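Local coordinates for hemolysin activator protein CdiB (Acinetobacter baumannii ACICU, PDB 6WIL), which probably secretes its partner CdiA toxin across the outer membrane, as a two-partner secretion transporter of the Omp85 superfamily used in contact-dependent growth inhibition, at residues 29-34 against 177-182; 185-190 against 209-214. All blocks are in the same frame, centred on the assembly; numbering follows the deposited sequence.

Helix 171-181 and the strand that follows it tie the two interactions together, their centres lying about 11 Å apart. Interaction 1 takes place on the barrel-facing side of this helix, where the linker leaving helix 8-27 runs past; interaction 2 pairs strands 185-193 and 204-213 of the sheet that the same helix packs against. The two sets of side chains touch directly: L178 CB lies 3.5 Å from M189 CE, and L181 CB lies 3.8 Å from V187 CG2. Neither interaction includes a bound ligand. Together they show how a POTRA helix can use one side for its own sheet and another for the linker and barrel.

Interaction 1. Residues 29-34 against 177-182; sequences LAQQTP and GLENLK
Q31 and E179 meet through two differently shaped side chains. In Q31, CG stands anti to the carbonyl carbon (chi1 -57°) and the chain then bends at chi2, whereas E179 is extended beyond CG, with CD reaching out from the helix (chi2 163°). The amide and carboxylate planes are turned 59° apart, and Q31 OE1 comes within 3.0 Å of E179 OE2. Both atoms are acceptors, so the pair is not itself a hydrogen bond; K330 of barrel strand 329-346 reconciles them, its NZ donating to Q31 OE1 and forming a salt bridge with E179 OE2. The Q31 amide is steadied at its other end, where NE2 donates to L29 O over 2.6 Å from above that carbonyl plane.

The second carboxylate oxygen takes the one hydrogen bond across the contact. Q32 N donates to E179 OE1 at 3.1 Å, approaching from above the carboxylate plane, while R325 of barrel strand 308-326 forms a salt bridge to the same oxygen. Two cationic side chains would be expected to favour the ionised carboxylate. Further along, the side chains of Q32 and L178 cross at about a right angle, and Q32 OE1 comes 3.1 Å from the methyl carbon L178 CD2, a close contact without a hydrogen bond. Beside these polar contacts K182 CE rests 3.7 Å from A30 CB, and it also lies against the backbone oxygen Q31 O.

The linker thus runs alongside helix 171-181 of the POTRA domain where that helix also meets the barrel directly, through E179 and through N180, which donates to G280 O just beyond strand 266-279; Y370 of strand 349-371 touches Q31 and P34, and the other side of the helix faces its own sheet.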
# COMPACT_ATOMS: atom_id res chain seq x y z
N LEU A 29 -0.47 1.38 8.23
CA LEU A 29 0.52 2.44 8.30
C LEU A 29 -0.07 3.74 7.79
O LEU A 29 -0.46 3.83 6.62
CB LEU A 29 1.77 2.05 7.51
CG LEU A 29 2.36 0.69 7.91
CD1 LEU A 29 3.75 0.51 7.33
CD2 LEU A 29 2.37 0.51 9.42
N ALA A 30 -0.14 4.74 8.66
CA ALA A 30 -0.82 5.99 8.34
C ALA A 30 -0.08 6.76 7.25
O ALA A 30 1.14 6.93 7.31
CB ALA A 30 -0.94 6.85 9.60
N GLN A 31 -0.83 7.24 6.26
CA GLN A 31 -0.28 8.05 5.19
C GLN A 31 -0.58 9.52 5.43
O GLN A 31 -1.42 9.89 6.25
CB GLN A 31 -0.85 7.62 3.83
CG GLN A 31 -0.61 6.17 3.50
CD GLN A 31 0.82 5.75 3.76
OE1 GLN A 31 1.74 6.13 3.02
NE2 GLN A 31 1.03 4.98 4.82
N GLN A 32 0.13 10.37 4.69
CA GLN A 32 -0.14 11.80 4.73
C GLN A 32 -1.46 12.10 4.04
O GLN A 32 -1.79 11.52 3.00
CB GLN A 32 1.01 12.57 4.06
CG GLN A 32 0.64 13.94 3.49
CD GLN A 32 0.57 15.03 4.55
OE1 GLN A 32 0.97 14.83 5.69
NE2 GLN A 32 0.05 16.19 4.17
N THR A 33 -2.24 13.00 4.64
CA THR A 33 -3.53 13.36 4.08
C THR A 33 -3.35 14.00 2.70
O THR A 33 -2.44 14.82 2.52
CB THR A 33 -4.26 14.32 5.02
OG1 THR A 33 -4.35 13.73 6.32
CG2 THR A 33 -5.66 14.63 4.51
N PRO A 34 -4.16 13.63 1.71
CA PRO A 34 -4.01 14.24 0.38
C PRO A 34 -4.31 15.73 0.39
O PRO A 34 -5.05 16.24 1.23
CB PRO A 34 -5.03 13.47 -0.47
CG PRO A 34 -5.95 12.81 0.50
CD PRO A 34 -5.12 12.52 1.71
N GLY A 177 9.09 11.91 5.75
CA GLY A 177 9.48 11.78 7.14
C GLY A 177 8.30 11.81 8.09
O GLY A 177 8.26 11.07 9.07
N LEU A 178 7.30 12.65 7.80
CA LEU A 178 6.09 12.67 8.60
C LEU A 178 5.38 11.32 8.57
O LEU A 178 4.88 10.85 9.60
CB LEU A 178 5.16 13.78 8.12
CG LEU A 178 3.80 13.94 8.78
CD1 LEU A 178 3.56 15.40 9.11
CD2 LEU A 178 2.73 13.44 7.84
N GLU A 179 5.33 10.67 7.40
CA GLU A 179 4.68 9.37 7.31
C GLU A 179 5.44 8.31 8.10
O GLU A 179 4.83 7.46 8.75
CB GLU A 179 4.54 8.95 5.85
CG GLU A 179 3.22 9.33 5.21
CD GLU A 179 3.27 9.27 3.70
OE1 GLU A 179 2.76 10.21 3.05
OE2 GLU A 179 3.84 8.30 3.16
N ASN A 180 6.77 8.36 8.05
CA ASN A 180 7.58 7.43 8.82
C ASN A 180 7.36 7.60 10.32
O ASN A 180 7.32 6.61 11.06
CB ASN A 180 9.06 7.61 8.48
CG ASN A 180 9.37 7.18 7.07
OD1 ASN A 180 8.57 6.52 6.42
ND2 ASN A 180 10.56 7.54 6.58
N LEU A 181 7.19 8.84 10.78
CA LEU A 181 6.99 9.07 12.21
C LEU A 181 5.58 8.70 12.64
O LEU A 181 5.36 8.37 13.81
CB LEU A 181 7.29 10.52 12.57
CG LEU A 181 8.72 11.03 12.40
CD1 LEU A 181 8.89 12.41 13.02
CD2 LEU A 181 9.70 10.04 12.99
N LYS A 182 4.61 8.76 11.73
CA LYS A 182 3.24 8.43 12.09
C LYS A 182 3.01 6.94 12.25
O LYS A 182 1.92 6.54 12.65
CB LYS A 182 2.27 8.99 11.04
CG LYS A 182 1.97 10.47 11.23
CD LYS A 182 1.37 11.07 9.98
CE LYS A 182 0.07 10.40 9.59
NZ LYS A 182 -1.06 10.75 10.50

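Interaction 2. Residues 185-190 against 209-214; sequences YAVDMQ and LKLQAL
L211 lies over a face of the Y185 ring, its CD1 4.1 Å from the ring centroid and 9° off the normal, a CH-pi contact. The other branch, CD2, packs against V187 CG2 at 3.7 Å, the two side chains lying side by side. L209 CD2 touches both V187 CG1 and the CG and CE of selenomethionine M189, whose chain bends at chi3 (-85°).

Beneath this face strands 185-193 and 204-213 form a beta hairpin, the first strand belonging to the second POTRA domain, in a sheet with strand 132-149. A186 with Q212 and D188 with K210 form antiparallel hydrogen-bonded pairs, two bonds each; A186 N to Q212 O is 2.8 Å. L214 folds beside the start of the strand, its CD2 3.8 Å from A186 N.

The opposite face carries A186, D188, K210 and Q212. K210 NZ donates to Q148 OE1 and reaches a water weakly at 3.5 Å; that water lies 3.2 Å from Q190 OE1. The hairpin is therefore two-sided: hydrocarbon is turned to helix 171-181, I152 and strand 132-149, while on the more polar face D188 and K210 face each other without charged contact, OD1 of D188 staying 4.9 Å from NZ of K210.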
# COMPACT_ATOMS: atom_id res chain seq x y z
N TYR A 185 4.10 7.42 16.16
CA TYR A 185 3.66 8.61 16.88
C TYR A 185 2.38 9.16 16.27
O TYR A 185 2.09 8.97 15.09
CB TYR A 185 4.69 9.74 16.86
CG TYR A 185 6.02 9.43 17.50
CD1 TYR A 185 6.14 9.35 18.88
CD2 TYR A 185 7.16 9.27 16.72
CE1 TYR A 185 7.37 9.08 19.47
CE2 TYR A 185 8.38 9.00 17.30
CZ TYR A 185 8.48 8.91 18.67
OH TYR A 185 9.71 8.64 19.23
N ALA A 186 1.61 9.85 17.11
CA ALA A 186 0.70 10.88 16.64
C ALA A 186 1.51 12.15 16.44
O ALA A 186 2.16 12.62 17.39
CB ALA A 186 -0.44 11.10 17.63
N VAL A 187 1.52 12.69 15.23
CA VAL A 187 2.46 13.74 14.84
C VAL A 187 1.71 15.02 14.52
O VAL A 187 0.65 14.99 13.88
CB VAL A 187 3.33 13.30 13.64
CG1 VAL A 187 4.29 14.41 13.24
CG2 VAL A 187 4.09 12.03 13.97
N ASP A 188 2.25 16.14 14.98
CA ASP A 188 1.83 17.47 14.55
C ASP A 188 3.07 18.18 14.00
O ASP A 188 4.08 18.28 14.70
CB ASP A 188 1.21 18.26 15.71
CG ASP A 188 0.49 19.52 15.25
OD1 ASP A 188 1.15 20.44 14.73
OD2 ASP A 188 -0.75 19.58 15.41
N MSE A 189 2.98 18.64 12.76
CA MSE A 189 4.13 19.25 12.10
C MSE A 189 3.78 20.67 11.66
O MSE A 189 2.75 20.91 11.01
CB MSE A 189 4.56 18.39 10.90
CG MSE A 189 5.92 18.75 10.30
SE MSE A 189 6.47 17.66 8.74
CE MSE A 189 7.27 16.13 9.65
N GLN A 190 4.63 21.63 12.04
CA GLN A 190 4.47 23.02 11.66
C GLN A 190 5.79 23.58 11.17
O GLN A 190 6.86 23.20 11.65
CB GLN A 190 3.95 23.87 12.83
CG GLN A 190 2.45 23.76 13.06
CD GLN A 190 2.03 24.29 14.42
OE1 GLN A 190 2.84 24.40 15.34
NE2 GLN A 190 0.75 24.63 14.55
N LEU A 209 7.81 20.02 15.78
CA LEU A 209 7.17 18.71 15.87
C LEU A 209 6.59 18.50 17.26
O LEU A 209 7.30 18.66 18.26
CB LEU A 209 8.17 17.59 15.55
CG LEU A 209 8.58 17.43 14.08
CD1 LEU A 209 9.71 16.41 13.96
CD2 LEU A 209 7.39 17.00 13.26
N LYS A 210 5.31 18.13 17.32
CA LYS A 210 4.66 17.71 18.56
C LYS A 210 4.30 16.23 18.42
O LYS A 210 3.48 15.86 17.57
CB LYS A 210 3.42 18.55 18.85
CG LYS A 210 3.71 19.84 19.60
CD LYS A 210 2.42 20.49 20.10
CE LYS A 210 1.82 21.41 19.05
NZ LYS A 210 2.63 22.65 18.89
N LEU A 211 4.92 15.39 19.24
CA LEU A 211 4.79 13.94 19.14
C LEU A 211 4.13 13.37 20.38
O LEU A 211 4.36 13.84 21.50
CB LEU A 211 6.16 13.28 18.93
CG LEU A 211 7.02 13.77 17.76
CD1 LEU A 211 8.37 13.06 17.76
CD2 LEU A 211 6.32 13.58 16.42
N GLN A 212 3.31 12.33 20.18
CA GLN A 212 2.68 11.59 21.26
C GLN A 212 2.74 10.11 20.89
O GLN A 212 2.14 9.70 19.90
CB GLN A 212 1.23 12.04 21.47
CG GLN A 212 0.37 11.04 22.22
CD GLN A 212 -1.08 11.48 22.29
OE1 GLN A 212 -1.39 12.50 22.91
NE2 GLN A 212 -1.96 10.73 21.65
N ALA A 213 3.47 9.33 21.68
CA ALA A 213 3.69 7.93 21.36
C ALA A 213 2.37 7.17 21.30
O ALA A 213 1.46 7.40 22.11
CB ALA A 213 4.62 7.29 22.38
N LEU A 214 2.25 6.28 20.32
CA LEU A 214 1.09 5.41 20.21
C LEU A 214 1.22 4.24 21.18
O LEU A 214 2.32 3.89 21.63
CB LEU A 214 0.94 4.89 18.78
CG LEU A 214 0.81 5.95 17.68
CD1 LEU A 214 0.87 5.30 16.30
CD2 LEU A 214 -0.47 6.74 17.85
O HOH W 1 3.95 21.50 15.89